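Local structure of dihydrodipicolinate synthase (Bacteroides thetaiotaomicron, 4XKY) at residues L12-L17 / Q52-K57; S199-A204 / A229-V234; N213-L218 / K293-L298. The protein probably catalyses Schiff-base aldol or retro-aldol chemistry with pyruvate as a DapA-family lyase, such as dihydrodipicolinate synthesis on the route to lysine. All coordinates share one frame; numbering follows the deposited sequence.

Contact 1: residues L12-L17 / Q52-K57; sequences LVTPLL and QSLSYK
L54 lays its forked end against T14 and L16, one methyl to each. CD1 meets the threonine tip to tip: L54 CD1 lies 3.6 Å from T14 CG2 and 3.9 Å from T14 CB. L54 CD1 is also 4.0 Å from T14 OG1, so one methyl meets both branches of the threonine. The other branch turns to the leucine, where L54 CD2 meets L16 CD1 at 4.2 Å; these two side chains run slantwise past each other, a looser touch. T14 holds its methyl anti to the backbone N, with OG1 beside that nitrogen (chi1 -59°), which directs carbon at L54 while the hydroxyl makes a hydrogen bond with G49 O. One short side chain thus serves two purposes, apolar cover for L54 and a polar tie to the chain just before 52-57. No hydrogen bond links the two segments, and all three touching residues are buried. The backbones stay well apart, T14 CA and L54 CA being 9.2 Å from each other, so the gap is bridged by side chains alone. The backbone of 12-17 has its own tie, T14 O to K263 NZ on helix 257-268. After L54 the chain enters helix 56-70, with S55 at its N-cap: S55 OG bonds to L58 N, and a neighbouring subunit packs against S55. The two loops follow the first and second strands of a TIM barrel, 7-8 and 42-44, and meet at the C-terminal end of the strands, where enzymes of this fold place the active site. The T14 side chain is about 8 Å from that of T48, a predicted pyruvate-binding residue, consistent with packing in the second shell of the probable pyruvate site.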
loop_
_atom_site.group_PDB
_atom_site.type_symbol
_atom_site.label_atom_id
_atom_site.label_comp_id
_atom_site.label_asym_id
_atom_site.label_seq_id
_atom_site.Cartn_x
_atom_site.Cartn_y
_atom_site.Cartn_z
ATOM N N LEU A 12 20.764 -19.619 -5.197
ATOM C CA LEU A 12 20.395 -20.988 -5.503
ATOM C C LEU A 12 18.938 -21.285 -5.167
ATOM O O LEU A 12 18.426 -20.848 -4.153
ATOM C CB LEU A 12 21.279 -21.984 -4.758
ATOM C CG LEU A 12 22.630 -22.342 -5.377
ATOM C CD1 LEU A 12 23.482 -21.099 -5.444
ATOM C CD2 LEU A 12 23.341 -23.361 -4.519
ATOM N N VAL A 13 18.282 -22.063 -6.030
ATOM C CA VAL A 13 17.052 -22.723 -5.651
ATOM C C VAL A 13 17.413 -23.761 -4.590
ATOM O O VAL A 13 18.582 -24.184 -4.492
ATOM C CB VAL A 13 16.319 -23.381 -6.854
ATOM C CG1 VAL A 13 15.939 -22.342 -7.898
ATOM C CG2 VAL A 13 17.157 -24.439 -7.522
ATOM N N THR A 14 16.432 -24.098 -3.756
ATOM C CA THR A 14 16.558 -25.169 -2.788
ATOM C C THR A 14 15.862 -26.336 -3.477
ATOM O O THR A 14 14.647 -26.384 -3.525
ATOM C CB THR A 14 15.910 -24.807 -1.426
ATOM O OG1 THR A 14 16.525 -23.617 -0.881
ATOM C CG2 THR A 14 16.063 -25.965 -0.434
ATOM N N PRO A 15 16.632 -27.247 -4.089
ATOM C CA PRO A 15 15.995 -28.370 -4.799
ATOM C C PRO A 15 15.388 -29.336 -3.814
ATOM O O PRO A 15 15.997 -29.627 -2.781
ATOM C CB PRO A 15 17.125 -29.016 -5.584
ATOM C CG PRO A 15 18.368 -28.261 -5.275
ATOM C CD PRO A 15 18.098 -27.302 -4.147
ATOM N N LEU A 16 14.174 -29.769 -4.129
ATOM C CA LEU A 16 13.341 -30.584 -3.260
ATOM C C LEU A 16 12.873 -31.860 -3.946
ATOM O O LEU A 16 12.601 -31.868 -5.156
ATOM C CB LEU A 16 12.110 -29.780 -2.900
ATOM C CG LEU A 16 12.392 -28.472 -2.181
ATOM C CD1 LEU A 16 11.050 -27.796 -1.954
ATOM C CD2 LEU A 16 13.133 -28.729 -0.864
ATOM N N LEU A 17 12.777 -32.941 -3.183
ATOM C CA LEU A 17 12.053 -34.145 -3.641
ATOM C C LEU A 17 10.617 -34.122 -3.163
ATOM O O LEU A 17 9.753 -34.775 -3.724
ATOM C CB LEU A 17 12.741 -35.421 -3.127
ATOM C CG LEU A 17 14.158 -35.663 -3.652
ATOM C CD1 LEU A 17 14.712 -36.999 -3.131
ATOM C CD2 LEU A 17 14.151 -35.693 -5.180
ATOM N N GLN A 52 11.577 -18.816 3.500
ATOM C CA GLN A 52 10.466 -18.599 4.424
ATOM C C GLN A 52 9.501 -19.787 4.475
ATOM O O GLN A 52 8.996 -20.122 5.559
ATOM C CB GLN A 52 9.693 -17.354 4.017
ATOM C CG GLN A 52 9.050 -17.489 2.643
ATOM C CD GLN A 52 8.897 -16.162 1.933
ATOM O OE1 GLN A 52 9.139 -15.101 2.514
ATOM N NE2 GLN A 52 8.493 -16.213 0.666
ATOM N N SER A 53 9.273 -20.435 3.324
ATOM C CA SER A 53 8.221 -21.464 3.219
ATOM C C SER A 53 8.709 -22.875 3.592
ATOM O O SER A 53 7.924 -23.808 3.732
ATOM C CB SER A 53 7.575 -21.421 1.826
ATOM O OG SER A 53 8.388 -22.101 0.882
ATOM N N LEU A 54 10.014 -23.009 3.800
ATOM C CA LEU A 54 10.647 -24.271 4.203
ATOM C C LEU A 54 10.759 -24.378 5.701
ATOM O O LEU A 54 10.878 -23.388 6.391
ATOM C CB LEU A 54 12.048 -24.365 3.610
ATOM C CG LEU A 54 12.084 -24.319 2.082
ATOM C CD1 LEU A 54 13.496 -24.499 1.586
ATOM C CD2 LEU A 54 11.150 -25.330 1.438
ATOM N N SER A 55 10.716 -25.604 6.198
ATOM C CA SER A 55 10.911 -25.861 7.607
ATOM C C SER A 55 12.342 -25.486 8.035
ATOM O O SER A 55 13.259 -25.385 7.216
ATOM C CB SER A 55 10.662 -27.338 7.903
ATOM O OG SER A 55 11.770 -28.119 7.470
ATOM N N TYR A 56 12.524 -25.285 9.331
ATOM C CA TYR A 56 13.855 -25.017 9.878
ATOM C C TYR A 56 14.818 -26.129 9.566
ATOM O O TYR A 56 15.950 -25.892 9.218
ATOM C CB TYR A 56 13.784 -24.895 11.396
ATOM C CG TYR A 56 14.869 -24.010 11.936
ATOM C CD1 TYR A 56 14.849 -22.649 11.663
ATOM C CD2 TYR A 56 15.914 -24.516 12.697
ATOM C CE1 TYR A 56 15.826 -21.807 12.141
ATOM C CE2 TYR A 56 16.903 -23.675 13.184
ATOM C CZ TYR A 56 16.844 -22.317 12.894
ATOM O OH TYR A 56 17.778 -21.424 13.337
ATOM N N LYS A 57 14.367 -27.366 9.706
ATOM C CA LYS A 57 15.198 -28.502 9.367
ATOM C C LYS A 57 15.717 -28.406 7.941
ATOM O O LYS A 57 16.916 -28.578 7.685
ATOM C CB LYS A 57 14.414 -29.800 9.561
ATOM C CG LYS A 57 15.208 -31.070 9.281
ATOM C CD LYS A 57 14.269 -32.263 9.145
ATOM C CE LYS A 57 13.816 -32.470 7.704
ATOM N NZ LYS A 57 12.729 -33.480 7.619
#

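Contact 2: residues S199-A204 / A229-V234; sequences SVLLGA and ADMEEV
The L201 side chain is the bump here, and A229, M231 and V234 form the hollow that receives it. Its two methyls divide the hollow, both touching M231. L201 CD2 settles near the helix junction, 3.9 Å from A229 CA and 4.2 Å from A229 CB, and it also touches M231 SD at 3.9 Å. The other methyl, L201 CD1, is 4.2 Å from M231 CE and 4.4 Å from V234 CG1. M231 supplies a curved wall: its CG stands beside the backbone N (chi1 -67°), and further bends at chi2 (-49°) and chi3 fold the thioether back, bringing sulfur and methyl slantwise across the leucine fork. The small A229 side chain probably lets the leucine come down onto its backbone, and L201 CA and A229 CA are 6.4 Å apart. Both helix ends are finished by Schellman motifs: G203, with positive phi, closes helix 196-201 through A204 N to S199 O and G203 N to V200 O, and A229 closes helix 216-227. D230 then takes the N-cap position of helix 231-247, so the hollow is built at the corner between two successive helices. In this family the first of these is the last helix of the TIM barrel and the second opens the C-terminal helical region; L201, on barrel helix 196-201, packs against the junction between them. Apolar side chains of a neighbouring subunit pack on L201, A229 and M231, and V234 rests on A225 of helix 216-227.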
loop_
_atom_site.group_PDB
_atom_site.type_symbol
_atom_site.label_atom_id
_atom_site.label_comp_id
_atom_site.label_asym_id
_atom_site.label_seq_id
_atom_site.Cartn_x
_atom_site.Cartn_y
_atom_site.Cartn_z
ATOM N N SER A 199 23.178 -1.583 -14.061
ATOM C CA SER A 199 23.735 -1.237 -12.759
ATOM C C SER A 199 25.240 -1.460 -12.775
ATOM O O SER A 199 25.985 -0.640 -12.256
ATOM C CB SER A 199 23.094 -2.061 -11.653
ATOM O OG SER A 199 21.676 -2.002 -11.720
ATOM N N VAL A 200 25.701 -2.551 -13.396
ATOM C CA VAL A 200 27.144 -2.809 -13.436
ATOM C C VAL A 200 27.859 -1.753 -14.283
ATOM O O VAL A 200 28.923 -1.272 -13.912
ATOM C CB VAL A 200 27.478 -4.237 -13.923
ATOM C CG1 VAL A 200 28.974 -4.414 -14.150
ATOM C CG2 VAL A 200 27.032 -5.249 -12.888
ATOM N N LEU A 201 27.258 -1.366 -15.400
ATOM C CA LEU A 201 27.844 -0.331 -16.254
ATOM C C LEU A 201 28.218 0.904 -15.472
ATOM O O LEU A 201 29.221 1.561 -15.768
ATOM C CB LEU A 201 26.883 0.068 -17.369
ATOM C CG LEU A 201 26.997 -0.794 -18.617
ATOM C CD1 LEU A 201 25.786 -0.574 -19.505
ATOM C CD2 LEU A 201 28.274 -0.475 -19.382
ATOM N N LEU A 202 27.379 1.221 -14.497
ATOM C CA LEU A 202 27.577 2.358 -13.611
ATOM C C LEU A 202 28.211 1.957 -12.286
ATOM O O LEU A 202 28.012 2.625 -11.284
ATOM C CB LEU A 202 26.231 3.024 -13.331
ATOM C CG LEU A 202 25.866 4.150 -14.272
ATOM C CD1 LEU A 202 25.691 3.664 -15.696
ATOM C CD2 LEU A 202 24.582 4.784 -13.765
ATOM N N GLY A 203 28.962 0.863 -12.271
ATOM C CA GLY A 203 29.823 0.550 -11.126
ATOM C C GLY A 203 29.291 -0.377 -10.043
ATOM O O GLY A 203 29.987 -0.593 -9.057
ATOM N N ALA A 204 28.088 -0.940 -10.183
ATOM C CA ALA A 204 27.654 -1.921 -9.190
ATOM C C ALA A 204 28.664 -3.065 -9.217
ATOM O O ALA A 204 29.247 -3.326 -10.264
ATOM C CB ALA A 204 26.264 -2.439 -9.508
ATOM N N ALA A 229 32.295 -2.281 -20.408
ATOM C CA ALA A 229 31.581 -1.398 -21.320
ATOM C C ALA A 229 31.735 -1.851 -22.786
ATOM O O ALA A 229 31.855 -1.028 -23.692
ATOM C CB ALA A 229 32.050 0.046 -21.133
ATOM N N ASP A 230 31.732 -3.161 -23.013
ATOM C CA ASP A 230 31.615 -3.704 -24.368
ATOM C C ASP A 230 30.134 -3.653 -24.812
ATOM O O ASP A 230 29.363 -4.605 -24.652
ATOM C CB ASP A 230 32.202 -5.118 -24.418
ATOM C CG ASP A 230 32.141 -5.728 -25.790
ATOM O OD1 ASP A 230 31.573 -5.114 -26.711
ATOM O OD2 ASP A 230 32.669 -6.843 -25.946
ATOM N N MET A 231 29.758 -2.518 -25.379
ATOM C CA MET A 231 28.357 -2.185 -25.575
ATOM C C MET A 231 27.600 -3.104 -26.544
ATOM O O MET A 231 26.455 -3.448 -26.278
ATOM C CB MET A 231 28.225 -0.714 -26.000
ATOM C CG MET A 231 28.616 0.288 -24.918
ATOM S SD MET A 231 27.890 0.019 -23.263
ATOM C CE MET A 231 26.142 0.104 -23.620
ATOM N N GLU A 232 28.213 -3.485 -27.663
ATOM C CA GLU A 232 27.567 -4.401 -28.638
ATOM C C GLU A 232 27.165 -5.708 -27.967
ATOM O O GLU A 232 26.054 -6.229 -28.155
ATOM C CB GLU A 232 28.506 -4.695 -29.814
ATOM N N GLU A 233 28.095 -6.225 -27.173
ATOM C CA GLU A 233 27.888 -7.448 -26.410
ATOM C C GLU A 233 26.875 -7.257 -25.251
ATOM O O GLU A 233 26.027 -8.136 -25.006
ATOM C CB GLU A 233 29.241 -7.963 -25.915
ATOM C CG GLU A 233 29.295 -9.448 -25.611
ATOM C CD GLU A 233 29.098 -10.351 -26.821
ATOM O OE1 GLU A 233 28.869 -9.898 -27.968
ATOM O OE2 GLU A 233 29.155 -11.566 -26.610
ATOM N N VAL A 234 26.935 -6.129 -24.544
ATOM C CA VAL A 234 25.881 -5.816 -23.552
ATOM C C VAL A 234 24.499 -5.904 -24.234
ATOM O O VAL A 234 23.597 -6.602 -23.756
ATOM C CB VAL A 234 26.068 -4.426 -22.903
ATOM C CG1 VAL A 234 24.844 -4.017 -22.118
ATOM C CG2 VAL A 234 27.261 -4.423 -21.977
#

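Contact 3: residues N213-L218 / K293-L298; sequences NMFPEL and KALQNL. With ACT (acetate ion), chain E.
An acetate oxygen, ACT O, beside F215 accepts a hydrogen bond from E217 N at 3.2 Å, nearly straight at 161°. Its mate ACT OXT takes L218 N at 3.3 Å, more bent at 147°, so the carboxylate straddles two backbone N-H groups of the first turn of helix 216-227. The ion probably comes from the crystallisation liquor, and the helix end would probably favour its charge. ACT CH3 stands at the ring edge, 4.1 Å from F215 CD1. The ring's far end reaches the other helix: F215 CZ meets L295 CD2 at 3.8 Å, the methyl close to the ring plane. L298 CD1 approaches obliquely, 3.9 Å from F215 CE2. M214 CB covers one ring face near its rim. Putting CG beside the backbone N (chi1 -53°) turns the N-cap residue's ring towards helix 285-298. Replacing F215 with an alanine would probably open a gap beside L295 and L298, leaving their methyls without this partner. Such a bridge, from the N-terminus of the last TIM-barrel helix to the chain's final helix, fits the DapA fold, in which C-terminal helices pack against the barrel.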
loop_
_atom_site.group_PDB
_atom_site.type_symbol
_atom_site.label_atom_id
_atom_site.label_comp_id
_atom_site.label_asym_id
_atom_site.label_seq_id
_atom_site.Cartn_x
_atom_site.Cartn_y
_atom_site.Cartn_z
ATOM N N ASN A 213 21.085 -19.750 -12.193
ATOM C CA ASN A 213 20.862 -21.173 -11.913
ATOM C C ASN A 213 20.826 -21.985 -13.236
ATOM O O ASN A 213 21.335 -23.090 -13.296
ATOM C CB ASN A 213 19.564 -21.406 -11.127
ATOM C CG ASN A 213 19.677 -21.060 -9.617
ATOM O OD1 ASN A 213 20.070 -21.888 -8.814
ATOM N ND2 ASN A 213 19.258 -19.870 -9.239
ATOM N N MET A 214 20.201 -21.439 -14.279
ATOM C CA MET A 214 19.988 -22.171 -15.535
ATOM C C MET A 214 21.185 -21.998 -16.469
ATOM O O MET A 214 21.671 -22.981 -17.020
ATOM C CB MET A 214 18.747 -21.676 -16.301
ATOM C CG MET A 214 17.394 -21.800 -15.597
ATOM S SD MET A 214 16.047 -21.110 -16.595
ATOM C CE MET A 214 16.270 -19.345 -16.420
ATOM N N PHE A 215 21.639 -20.747 -16.630
ATOM C CA PHE A 215 22.618 -20.358 -17.664
ATOM C C PHE A 215 23.692 -19.473 -17.055
ATOM O O PHE A 215 23.727 -18.283 -17.320
ATOM C CB PHE A 215 21.928 -19.586 -18.815
ATOM C CG PHE A 215 20.742 -20.309 -19.397
ATOM C CD1 PHE A 215 20.906 -21.547 -19.999
ATOM C CD2 PHE A 215 19.472 -19.752 -19.339
ATOM C CE1 PHE A 215 19.824 -22.225 -20.520
ATOM C CE2 PHE A 215 18.388 -20.424 -19.836
ATOM C CZ PHE A 215 18.564 -21.662 -20.436
ATOM N N PRO A 216 24.564 -20.046 -16.213
ATOM C CA PRO A 216 25.560 -19.212 -15.524
ATOM C C PRO A 216 26.466 -18.467 -16.501
ATOM O O PRO A 216 26.797 -17.305 -16.278
ATOM C CB PRO A 216 26.375 -20.222 -14.707
ATOM C CG PRO A 216 25.961 -21.573 -15.198
ATOM C CD PRO A 216 24.578 -21.432 -15.731
ATOM N N GLU A 217 26.840 -19.116 -17.595
ATOM C CA GLU A 217 27.762 -18.486 -18.546
ATOM C C GLU A 217 27.207 -17.243 -19.193
ATOM O O GLU A 217 27.943 -16.294 -19.425
ATOM C CB GLU A 217 28.191 -19.468 -19.635
ATOM C CG GLU A 217 29.047 -20.566 -19.042
ATOM C CD GLU A 217 29.527 -21.598 -20.038
ATOM O OE1 GLU A 217 29.178 -21.505 -21.242
ATOM O OE2 GLU A 217 30.269 -22.505 -19.601
ATOM N N LEU A 218 25.925 -17.273 -19.544
ATOM C CA LEU A 218 25.286 -16.108 -20.115
ATOM C C LEU A 218 25.387 -14.930 -19.142
ATOM O O LEU A 218 25.708 -13.826 -19.555
ATOM C CB LEU A 218 23.818 -16.388 -20.449
ATOM C CG LEU A 218 22.929 -15.148 -20.620
ATOM C CD1 LEU A 218 23.320 -14.353 -21.852
ATOM C CD2 LEU A 218 21.471 -15.557 -20.732
ATOM N N LYS A 293 8.909 -25.377 -24.563
ATOM C CA LYS A 293 8.826 -24.581 -25.804
ATOM C C LYS A 293 9.619 -23.292 -25.701
ATOM O O LYS A 293 10.368 -22.907 -26.610
ATOM C CB LYS A 293 7.359 -24.244 -26.110
ATOM C CG LYS A 293 7.124 -23.296 -27.282
ATOM C CD LYS A 293 7.630 -23.900 -28.583
ATOM C CE LYS A 293 7.225 -23.092 -29.805
ATOM N NZ LYS A 293 6.971 -24.028 -30.932
ATOM N N ALA A 294 9.432 -22.593 -24.595
ATOM C CA ALA A 294 10.206 -21.390 -24.341
ATOM C C ALA A 294 11.719 -21.669 -24.351
ATOM O O ALA A 294 12.494 -20.881 -24.916
ATOM C CB ALA A 294 9.802 -20.772 -23.013
ATOM N N LEU A 295 12.134 -22.767 -23.712
ATOM C CA LEU A 295 13.553 -23.099 -23.639
ATOM C C LEU A 295 14.097 -23.411 -25.016
ATOM O O LEU A 295 15.173 -22.955 -25.354
ATOM C CB LEU A 295 13.836 -24.287 -22.720
ATOM C CG LEU A 295 13.881 -24.042 -21.214
ATOM C CD1 LEU A 295 13.953 -25.393 -20.512
ATOM C CD2 LEU A 295 15.082 -23.185 -20.819
ATOM N N GLN A 296 13.338 -24.149 -25.821
ATOM C CA GLN A 296 13.777 -24.462 -27.172
ATOM C C GLN A 296 13.890 -23.215 -28.056
ATOM O O GLN A 296 14.694 -23.185 -28.981
ATOM C CB GLN A 296 12.828 -25.436 -27.829
ATOM C CG GLN A 296 12.732 -26.810 -27.188
ATOM C CD GLN A 296 11.633 -27.630 -27.854
ATOM O OE1 GLN A 296 10.474 -27.210 -27.887
ATOM N NE2 GLN A 296 11.993 -28.783 -28.421
ATOM N N ASN A 297 13.069 -22.210 -27.782
ATOM C CA ASN A 297 13.133 -20.933 -28.494
ATOM C C ASN A 297 14.259 -20.007 -28.056
ATOM O O ASN A 297 14.600 -19.086 -28.782
ATOM C CB ASN A 297 11.819 -20.178 -28.360
ATOM C CG ASN A 297 10.724 -20.753 -29.225
ATOM O OD1 ASN A 297 10.950 -21.616 -30.075
ATOM N ND2 ASN A 297 9.521 -20.271 -29.013
ATOM N N LEU A 298 14.811 -20.212 -26.867
ATOM C CA LEU A 298 16.063 -19.550 -26.509
ATOM C C LEU A 298 17.185 -20.204 -27.282
ATOM O O LEU A 298 18.012 -19.536 -27.883
ATOM C CB LEU A 298 16.375 -19.705 -25.028
ATOM C CG LEU A 298 15.330 -19.193 -24.055
ATOM C CD1 LEU A 298 15.807 -19.529 -22.660
ATOM C CD2 LEU A 298 15.085 -17.705 -24.213
HETATM C C ACT E . 25.069 -21.453 -19.923
HETATM O O ACT E . 25.511 -21.754 -18.786
HETATM O OXT ACT E . 24.849 -20.268 -20.243
HETATM C CH3 ACT E . 24.786 -22.516 -20.958
#

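In the fold
Contact 1 comes first along the chain and closes before the others begin; contacts 2 and 3 interleave, in the order 199-204, 213-218, 229-234, 293-298. Contacts 1 and 2 lie on opposite sides of the chain's centre, 34 Å between their centres and about 17 Å between nearest atoms. Contact 3 is 23 Å from contact 1 and 21 Å from contact 2, centre to centre. It touches contact 1 where V13 N packs 3.3 Å from N213 OD1; its nearest atoms are about 7 Å from contact 2, with no touch, though successive helices 216-227 and 231-247 link them. Contact 1 lies at the C-terminal end of the barrel strands, the probable catalytic end, while contacts 2 and 3 join barrel helices to the C-terminal ones.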